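Long-range contact in phosphatase (Mycoplasma pneumoniae M129, PDB 1T71), which probably hydrolyses phosphoester bonds, perhaps those of 2',3'-cyclic nucleotides, at a centre of two iron ions: residues 65-74 against 88-99. Sequence-based numbering, arbitrary orientation.
Sequences NYITMGNHTW and DLVRPLNLDTSF. With FE (Fe (III) ion), chain C.
Ile-67 and Leu-89 pair in parallel in a beta-alpha-beta unit whose first strand runs on into an iron-binding loop. Ile-67 N donates to Asp-88 O at 3.0 Å, and Val-90 N returns a nearly straight bond of 2.7 Å to Ile-67 O. On one side of the sheet, Ile-67 CG2 presses on Leu-89 CD2. With chi1 at 176° the Leu-89 chain extends away from its own N, beside its carbonyl carbon, and its two methyls divide: CD2 to Ile-67, CD1 to Met-69 CG. On the side of Thr-68 and Val-90, the two side chains lie alongside, pointing the same way, with CG2 against CG2. Thr-68 OG1 is hydrogen-bonded to Asp-156.

Asp-88 CB sits 3.7 Å from Tyr-66 CD1. A water donates to both Asn-65 O and Asp-88 OD2. The same carboxylate meets Lys-60 in a salt bridge and Tyr-56 in a hydrogen bond.

Strand 89-90 is the edge of a mixed sheet in this calcineurin-like metallophosphatase fold. Past strand 66-68 comes a type I turn, Gly-70 to Thr-73. It carries Asn-71, whose OD1 binds iron at 2.2 Å with Glu-43 and His-183, and His-72, probably the proton donor. Thr-73 OG1 donates to Gly-70 O (2.7 Å) from above the carbonyl plane. Pro-92 packs against this turn, its CD 3.5 Å from Thr-73 OG1.

Trp-74 takes the edge of Phe-99 on one face in a T-shaped stack, centroids 5.1 Å apart and planes at 82°. Thr-73 CB covers the opposite face. Leu-95 CD1 touches Trp-74 CZ2 at 3.8 Å.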
loop_
_atom_site.group_PDB
_atom_site.type_symbol
_atom_site.label_atom_id
_atom_site.label_comp_id
_atom_site.label_asym_id
_atom_site.label_seq_id
_atom_site.Cartn_x
_atom_site.Cartn_y
_atom_site.Cartn_z
ATOM N N ASN A 65 12.576 1.674 -1.137
ATOM C CA ASN A 65 13.349 0.457 -1.376
ATOM C C ASN A 65 12.552 -0.654 -2.036
ATOM O O ASN A 65 13.061 -1.350 -2.915
ATOM C CB ASN A 65 13.929 -0.077 -0.068
ATOM C CG ASN A 65 14.897 0.882 0.565
ATOM O OD1 ASN A 65 15.885 1.276 -0.056
ATOM N ND2 ASN A 65 14.627 1.269 1.803
ATOM N N TYR A 66 11.308 -0.835 -1.603
ATOM C CA TYR A 66 10.460 -1.881 -2.164
ATOM C C TYR A 66 9.048 -1.371 -2.442
ATOM O O TYR A 66 8.576 -0.432 -1.800
ATOM C CB TYR A 66 10.430 -3.074 -1.210
ATOM C CG TYR A 66 11.765 -3.781 -1.112
ATOM C CD1 TYR A 66 12.169 -4.681 -2.094
ATOM C CD2 TYR A 66 12.647 -3.512 -0.063
ATOM C CE1 TYR A 66 13.417 -5.300 -2.042
ATOM C CE2 TYR A 66 13.905 -4.123 -0.001
ATOM C CZ TYR A 66 14.280 -5.016 -0.996
ATOM O OH TYR A 66 15.515 -5.625 -0.964
ATOM N N ILE A 67 8.374 -1.997 -3.397
ATOM C CA ILE A 67 7.038 -1.571 -3.782
ATOM C C ILE A 67 6.013 -2.701 -3.863
ATOM O O ILE A 67 6.307 -3.782 -4.383
ATOM C CB ILE A 67 7.096 -0.873 -5.160
ATOM C CG1 ILE A 67 7.790 0.484 -5.030
ATOM C CG2 ILE A 67 5.709 -0.706 -5.728
ATOM C CD1 ILE A 67 7.910 1.232 -6.347
ATOM N N THR A 68 4.816 -2.446 -3.339
ATOM C CA THR A 68 3.718 -3.414 -3.404
ATOM C C THR A 68 2.625 -2.721 -4.226
ATOM O O THR A 68 2.643 -1.491 -4.346
ATOM C CB THR A 68 3.179 -3.788 -1.991
ATOM O OG1 THR A 68 2.771 -2.609 -1.288
ATOM C CG2 THR A 68 4.258 -4.499 -1.189
ATOM N N MET A 69 1.685 -3.482 -4.790
ATOM C CA MET A 69 0.642 -2.879 -5.619
ATOM C C MET A 69 -0.791 -3.254 -5.243
ATOM O O MET A 69 -1.090 -3.496 -4.074
ATOM C CB MET A 69 0.909 -3.213 -7.093
ATOM C CG MET A 69 2.235 -2.677 -7.635
ATOM S SD MET A 69 2.223 -0.898 -7.997
ATOM C CE MET A 69 2.794 -0.300 -6.613
ATOM N N GLY A 70 -1.679 -3.292 -6.235
ATOM C CA GLY A 70 -3.073 -3.607 -5.958
ATOM C C GLY A 70 -3.937 -3.898 -7.169
ATOM O O GLY A 70 -3.528 -4.622 -8.081
ATOM N N ASN A 71 -5.138 -3.339 -7.195
ATOM C CA ASN A 71 -6.032 -3.607 -8.309
ATOM C C ASN A 71 -5.728 -2.826 -9.578
ATOM O O ASN A 71 -6.130 -3.234 -10.658
ATOM C CB ASN A 71 -7.494 -3.407 -7.884
ATOM C CG ASN A 71 -7.735 -2.074 -7.216
ATOM O OD1 ASN A 71 -7.082 -1.734 -6.233
ATOM N ND2 ASN A 71 -8.686 -1.312 -7.743
ATOM N N HIS A 72 -5.001 -1.722 -9.461
ATOM C CA HIS A 72 -4.657 -0.927 -10.632
ATOM C C HIS A 72 -3.219 -1.166 -11.074
ATOM O O HIS A 72 -2.623 -0.347 -11.770
ATOM C CB HIS A 72 -4.884 0.554 -10.339
ATOM C CG HIS A 72 -6.329 0.942 -10.337
ATOM N ND1 HIS A 72 -6.929 1.587 -9.275
ATOM C CD2 HIS A 72 -7.295 0.770 -11.270
ATOM C CE1 HIS A 72 -8.204 1.794 -9.556
ATOM N NE2 HIS A 72 -8.450 1.309 -10.760
ATOM N N THR A 73 -2.673 -2.306 -10.668
ATOM C CA THR A 73 -1.303 -2.673 -11.008
ATOM C C THR A 73 -0.959 -2.583 -12.505
ATOM O O THR A 73 0.122 -2.135 -12.881
ATOM C CB THR A 73 -0.987 -4.134 -10.554
ATOM O OG1 THR A 73 -1.107 -4.247 -9.125
ATOM C CG2 THR A 73 0.430 -4.535 -10.986
ATOM N N TRP A 74 -1.889 -2.988 -13.358
ATOM C CA TRP A 74 -1.618 -3.046 -14.790
ATOM C C TRP A 74 -2.164 -1.940 -15.682
ATOM O O TRP A 74 -2.234 -2.108 -16.903
ATOM C CB TRP A 74 -2.104 -4.406 -15.299
ATOM C CG TRP A 74 -1.652 -5.532 -14.402
ATOM C CD1 TRP A 74 -0.493 -6.254 -14.504
ATOM C CD2 TRP A 74 -2.311 -5.998 -13.214
ATOM N NE1 TRP A 74 -0.389 -7.134 -13.451
ATOM C CE2 TRP A 74 -1.487 -6.996 -12.644
ATOM C CE3 TRP A 74 -3.513 -5.664 -12.573
ATOM C CZ2 TRP A 74 -1.828 -7.664 -11.461
ATOM C CZ3 TRP A 74 -3.854 -6.330 -11.398
ATOM C CH2 TRP A 74 -3.011 -7.318 -10.854
ATOM N N ASP A 88 12.531 -5.265 -7.282
ATOM C CA ASP A 88 12.090 -4.806 -5.968
ATOM C C ASP A 88 10.621 -4.398 -5.959
ATOM O O ASP A 88 10.202 -3.597 -5.125
ATOM C CB ASP A 88 12.949 -3.624 -5.518
ATOM C CG ASP A 88 13.167 -2.613 -6.625
ATOM O OD1 ASP A 88 12.339 -2.569 -7.557
ATOM O OD2 ASP A 88 14.162 -1.859 -6.566
ATOM N N LEU A 89 9.849 -4.968 -6.882
ATOM C CA LEU A 89 8.427 -4.659 -7.015
ATOM C C LEU A 89 7.596 -5.935 -6.932
ATOM O O LEU A 89 7.846 -6.892 -7.668
ATOM C CB LEU A 89 8.199 -3.974 -8.369
ATOM C CG LEU A 89 6.858 -3.548 -8.982
ATOM C CD1 LEU A 89 5.727 -4.441 -8.513
ATOM C CD2 LEU A 89 6.588 -2.090 -8.648
ATOM N N VAL A 90 6.600 -5.946 -6.051
ATOM C CA VAL A 90 5.736 -7.110 -5.909
ATOM C C VAL A 90 4.286 -6.765 -6.254
ATOM O O VAL A 90 3.753 -5.742 -5.817
ATOM C CB VAL A 90 5.785 -7.685 -4.463
ATOM C CG1 VAL A 90 7.227 -7.970 -4.062
ATOM C CG2 VAL A 90 5.169 -6.704 -3.485
ATOM N N ARG A 91 3.653 -7.622 -7.045
ATOM C CA ARG A 91 2.268 -7.416 -7.433
ATOM C C ARG A 91 1.413 -8.470 -6.743
ATOM O O ARG A 91 1.935 -9.354 -6.066
ATOM C CB ARG A 91 2.131 -7.494 -8.963
ATOM C CG ARG A 91 2.904 -8.617 -9.641
ATOM C CD ARG A 91 2.296 -9.988 -9.384
ATOM N NE ARG A 91 2.974 -11.015 -10.172
ATOM C CZ ARG A 91 2.592 -12.290 -10.246
ATOM N NH1 ARG A 91 1.526 -12.714 -9.576
ATOM N NH2 ARG A 91 3.280 -13.143 -10.993
ATOM N N PRO A 92 0.086 -8.392 -6.889
ATOM C CA PRO A 92 -0.754 -9.400 -6.227
ATOM C C PRO A 92 -0.432 -10.841 -6.673
ATOM O O PRO A 92 -0.469 -11.156 -7.864
ATOM C CB PRO A 92 -2.168 -8.963 -6.606
ATOM C CG PRO A 92 -2.026 -7.456 -6.752
ATOM C CD PRO A 92 -0.736 -7.342 -7.519
ATOM N N LEU A 93 -0.112 -11.701 -5.706
ATOM C CA LEU A 93 0.231 -13.109 -5.955
ATOM C C LEU A 93 -1.002 -13.907 -6.357
ATOM O O LEU A 93 -0.945 -14.844 -7.151
ATOM C CB LEU A 93 0.827 -13.718 -4.676
ATOM C CG LEU A 93 1.189 -15.207 -4.656
ATOM C CD1 LEU A 93 2.289 -15.496 -5.674
ATOM C CD2 LEU A 93 1.666 -15.582 -3.260
ATOM N N ASN A 94 -2.104 -13.488 -5.757
ATOM C CA ASN A 94 -3.458 -14.022 -5.862
ATOM C C ASN A 94 -4.116 -14.080 -7.263
ATOM O O ASN A 94 -5.345 -14.018 -7.361
ATOM C CB ASN A 94 -4.307 -13.141 -4.934
ATOM C CG ASN A 94 -5.425 -13.876 -4.308
ATOM O OD1 ASN A 94 -5.270 -15.040 -3.927
ATOM N ND2 ASN A 94 -6.572 -13.212 -4.167
ATOM N N LEU A 95 -3.328 -14.226 -8.328
ATOM C CA LEU A 95 -3.879 -14.214 -9.693
ATOM C C LEU A 95 -4.239 -15.547 -10.365
ATOM O O LEU A 95 -3.455 -16.493 -10.365
ATOM C CB LEU A 95 -2.925 -13.435 -10.609
ATOM C CG LEU A 95 -2.533 -12.029 -10.126
ATOM C CD1 LEU A 95 -1.520 -11.417 -11.089
ATOM C CD2 LEU A 95 -3.761 -11.146 -10.021
ATOM N N ASP A 96 -5.432 -15.601 -10.953
ATOM C CA ASP A 96 -5.907 -16.800 -11.642
ATOM C C ASP A 96 -5.264 -16.879 -13.028
ATOM O O ASP A 96 -5.086 -15.859 -13.695
ATOM C CB ASP A 96 -7.434 -16.762 -11.767
ATOM C CG ASP A 96 -7.995 -17.972 -12.500
ATOM O OD1 ASP A 96 -7.853 -18.044 -13.738
ATOM O OD2 ASP A 96 -8.572 -18.859 -11.836
ATOM N N THR A 97 -4.927 -18.090 -13.462
ATOM C CA THR A 97 -4.279 -18.274 -14.756
ATOM C C THR A 97 -5.051 -17.749 -15.965
ATOM O O THR A 97 -4.456 -17.491 -17.009
ATOM C CB THR A 97 -3.919 -19.756 -14.992
ATOM O OG1 THR A 97 -5.060 -20.583 -14.728
ATOM C CG2 THR A 97 -2.766 -20.167 -14.086
ATOM N N SER A 98 -6.363 -17.578 -15.832
ATOM C CA SER A 98 -7.164 -17.067 -16.941
ATOM C C SER A 98 -6.830 -15.602 -17.218
ATOM O O SER A 98 -7.092 -15.080 -18.303
ATOM C CB SER A 98 -8.653 -17.184 -16.623
ATOM O OG SER A 98 -8.998 -16.364 -15.519
ATOM N N PHE A 99 -6.250 -14.941 -16.222
ATOM C CA PHE A 99 -5.887 -13.538 -16.343
ATOM C C PHE A 99 -4.526 -13.366 -17.013
ATOM O O PHE A 99 -3.548 -13.997 -16.615
ATOM C CB PHE A 99 -5.861 -12.898 -14.945
ATOM C CG PHE A 99 -5.411 -11.460 -14.930
ATOM C CD1 PHE A 99 -4.466 -11.026 -14.005
ATOM C CD2 PHE A 99 -5.949 -10.534 -15.818
ATOM C CE1 PHE A 99 -4.059 -9.689 -13.960
ATOM C CE2 PHE A 99 -5.551 -9.193 -15.783
ATOM C CZ PHE A 99 -4.604 -8.771 -14.852
HETATM FE FE FE C . -6.982 -0.130 -4.714
HETATM O O HOH W 1 15.616 -1.853 -4.028
#